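Sensor protein (Bacteroides thetaiotaomicron, PDB 2X7X) binds beta-D-fructose through its periplasmic domain and, as a hybrid two-component sensor, probably passes the signal on through histidine kinase activity. Local coordinates at residues V90-R95 / D100-Y105. Sequence-based numbering, arbitrary orientation.
With FRU (beta-D-fructofuranose), chain E.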
loop_
_atom_site.group_PDB
_atom_site.type_symbol
_atom_site.label_atom_id
_atom_site.label_comp_id
_atom_site.label_asym_id
_atom_site.label_seq_id
_atom_site.Cartn_x
_atom_site.Cartn_y
_atom_site.Cartn_z
ATOM N N VAL A 90 26.000 12.003 16.503
ATOM C CA VAL A 90 24.676 12.632 16.352
ATOM C C VAL A 90 24.028 12.303 15.005
ATOM O O VAL A 90 24.637 12.498 13.942
ATOM C CB VAL A 90 24.755 14.184 16.469
ATOM C CG1 VAL A 90 23.366 14.819 16.260
ATOM C CG2 VAL A 90 25.385 14.618 17.808
ATOM N N ILE A 91 22.797 11.800 15.047
ATOM C CA ILE A 91 22.024 11.615 13.816
ATOM C C ILE A 91 20.906 12.646 13.735
ATOM O O ILE A 91 20.039 12.734 14.634
ATOM C CB ILE A 91 21.420 10.205 13.663
ATOM C CG1 ILE A 91 22.519 9.144 13.555
ATOM C CG2 ILE A 91 20.541 10.156 12.422
ATOM C CD1 ILE A 91 22.007 7.713 13.554
ATOM N N LEU A 92 20.946 13.423 12.653
ATOM C CA LEU A 92 19.880 14.351 12.350
ATOM C C LEU A 92 18.817 13.647 11.529
ATOM O O LEU A 92 19.116 13.049 10.484
ATOM C CB LEU A 92 20.413 15.573 11.593
ATOM C CG LEU A 92 21.509 16.426 12.243
ATOM C CD1 LEU A 92 21.875 17.523 11.296
ATOM C CD2 LEU A 92 21.092 17.009 13.587
ATOM N N VAL A 93 17.580 13.711 12.017
ATOM C CA VAL A 93 16.429 13.208 11.276
ATOM C C VAL A 93 15.478 14.336 10.890
ATOM O O VAL A 93 15.178 15.213 11.719
ATOM C CB VAL A 93 15.623 12.153 12.082
ATOM C CG1 VAL A 93 14.552 11.550 11.200
ATOM C CG2 VAL A 93 16.521 11.053 12.549
ATOM N N ASP A 94 15.001 14.296 9.642
ATOM C CA ASP A 94 13.855 15.112 9.201
ATOM C C ASP A 94 14.156 16.624 9.199
ATOM O O ASP A 94 14.223 17.231 8.136
ATOM C CB ASP A 94 12.574 14.708 9.988
ATOM C CG ASP A 94 11.626 15.863 10.245
ATOM O OD1 ASP A 94 11.197 16.537 9.287
ATOM O OD2 ASP A 94 11.274 16.092 11.420
ATOM N N ARG A 95 14.347 17.229 10.365
ATOM C CA ARG A 95 14.750 18.628 10.423
ATOM C C ARG A 95 16.262 18.742 10.533
ATOM O O ARG A 95 16.913 17.822 11.014
ATOM C CB ARG A 95 14.078 19.328 11.584
ATOM C CG ARG A 95 12.610 19.115 11.577
ATOM C CD ARG A 95 11.879 20.138 12.395
ATOM N NE ARG A 95 10.457 19.810 12.397
ATOM C CZ ARG A 95 9.553 20.382 13.176
ATOM N NH1 ARG A 95 9.888 21.333 14.049
ATOM N NH2 ARG A 95 8.305 19.982 13.084
ATOM N N ASP A 100 27.716 21.554 9.853
ATOM C CA ASP A 100 28.013 20.195 9.400
ATOM C C ASP A 100 28.574 19.373 10.548
ATOM O O ASP A 100 29.208 18.337 10.346
ATOM C CB ASP A 100 29.016 20.245 8.243
ATOM C CG ASP A 100 30.364 20.853 8.646
ATOM O OD1 ASP A 100 30.446 21.631 9.627
ATOM O OD2 ASP A 100 31.352 20.550 7.959
ATOM N N LYS A 101 28.353 19.855 11.761
ATOM C CA LYS A 101 28.891 19.194 12.926
ATOM C C LYS A 101 27.871 18.199 13.457
ATOM O O LYS A 101 27.179 18.451 14.447
ATOM C CB LYS A 101 29.354 20.226 13.964
ATOM C CG LYS A 101 30.630 20.985 13.513
ATOM C CD LYS A 101 31.072 22.077 14.514
ATOM C CE LYS A 101 32.471 22.612 14.201
ATOM N NZ LYS A 101 32.558 23.088 12.785
ATOM N N TYR A 102 27.787 17.074 12.750
ATOM C CA TYR A 102 26.873 15.967 13.051
ATOM C C TYR A 102 27.447 14.727 12.367
ATOM O O TYR A 102 28.265 14.839 11.456
ATOM C CB TYR A 102 25.429 16.269 12.563
ATOM C CG TYR A 102 25.304 16.472 11.064
ATOM C CD1 TYR A 102 25.228 15.374 10.201
ATOM C CD2 TYR A 102 25.282 17.751 10.499
ATOM C CE1 TYR A 102 25.138 15.531 8.808
ATOM C CE2 TYR A 102 25.173 17.922 9.094
ATOM C CZ TYR A 102 25.109 16.795 8.265
ATOM O OH TYR A 102 25.019 16.905 6.893
ATOM N N THR A 103 27.029 13.544 12.785
ATOM C CA THR A 103 27.596 12.326 12.210
ATOM C C THR A 103 26.917 11.922 10.892
ATOM O O THR A 103 27.590 11.602 9.903
ATOM C CB THR A 103 27.524 11.162 13.205
ATOM O OG1 THR A 103 27.918 11.620 14.508
ATOM C CG2 THR A 103 28.420 10.025 12.752
ATOM N N ALA A 104 25.583 11.921 10.889
ATOM C CA ALA A 104 24.818 11.525 9.706
ATOM C C ALA A 104 23.444 12.170 9.644
ATOM O O ALA A 104 22.823 12.461 10.668
ATOM C CB ALA A 104 24.695 9.995 9.625
ATOM N N TYR A 105 22.981 12.390 8.421
ATOM C CA TYR A 105 21.658 12.953 8.174
ATOM C C TYR A 105 20.784 11.930 7.462
ATOM O O TYR A 105 21.222 11.282 6.513
ATOM C CB TYR A 105 21.759 14.237 7.337
ATOM C CG TYR A 105 20.416 14.773 6.889
ATOM C CD1 TYR A 105 19.488 15.264 7.818
ATOM C CD2 TYR A 105 20.057 14.770 5.542
ATOM C CE1 TYR A 105 18.237 15.736 7.413
ATOM C CE2 TYR A 105 18.807 15.250 5.124
ATOM C CZ TYR A 105 17.907 15.734 6.065
ATOM O OH TYR A 105 16.674 16.207 5.655
HETATM C C1 FRU E . 5.525 15.986 12.712
HETATM C C2 FRU E . 5.484 17.136 11.722
HETATM C C3 FRU E . 4.898 16.716 10.377
HETATM C C4 FRU E . 5.765 17.484 9.398
HETATM C C5 FRU E . 7.128 17.373 10.067
HETATM C C6 FRU E . 8.139 18.447 9.669
HETATM O O1 FRU E . 5.734 16.493 14.028
HETATM O O2 FRU E . 4.762 18.220 12.316
HETATM O O3 FRU E . 3.496 16.999 10.263
HETATM O O4 FRU E . 5.734 16.933 8.076
HETATM O O5 FRU E . 6.820 17.544 11.453
HETATM O O6 FRU E . 9.414 18.153 10.273
#
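L92 and Y105 pair in parallel register, as do I91 and A104, joining neighbouring strands of the parallel sheet in one lobe of this periplasmic-binding-protein fold. L92 N donates to A104 O at 2.9 Å, nearly in line with the carbonyl. At the strand start V90 O accepts from both T103 N and A104 N, while T103 OG1, beside its own backbone N (chi1 -44°), gives the V90 N-H an acceptor at 2.8 Å. Branched, apolar L92 suits the sheet face it shares with Y105: its CB meets the edge of that ring, and its CD1 lies over one face of the Y102 ring, 3.8 Å from the centroid in a CH-pi contact. Past the strand end, D94 OD1 accepts from fructose O6. The extended arm of R95, CG to NE, brings its guanidinium to the sugar: NE donates to O6 at 2.9 Å and NH2 to ring oxygen O5 at 3.3 Å, while NH1 is hydrogen-bonded to N71 O. A methionine in its place would probably leave O5 and O6 without these donors and N71 O without its partner. Around D94, Y245 OH hydrogen-bonds OD1, and OD2 takes a salt bridge from R20 NH1 and a hydrogen bond with S69 OG.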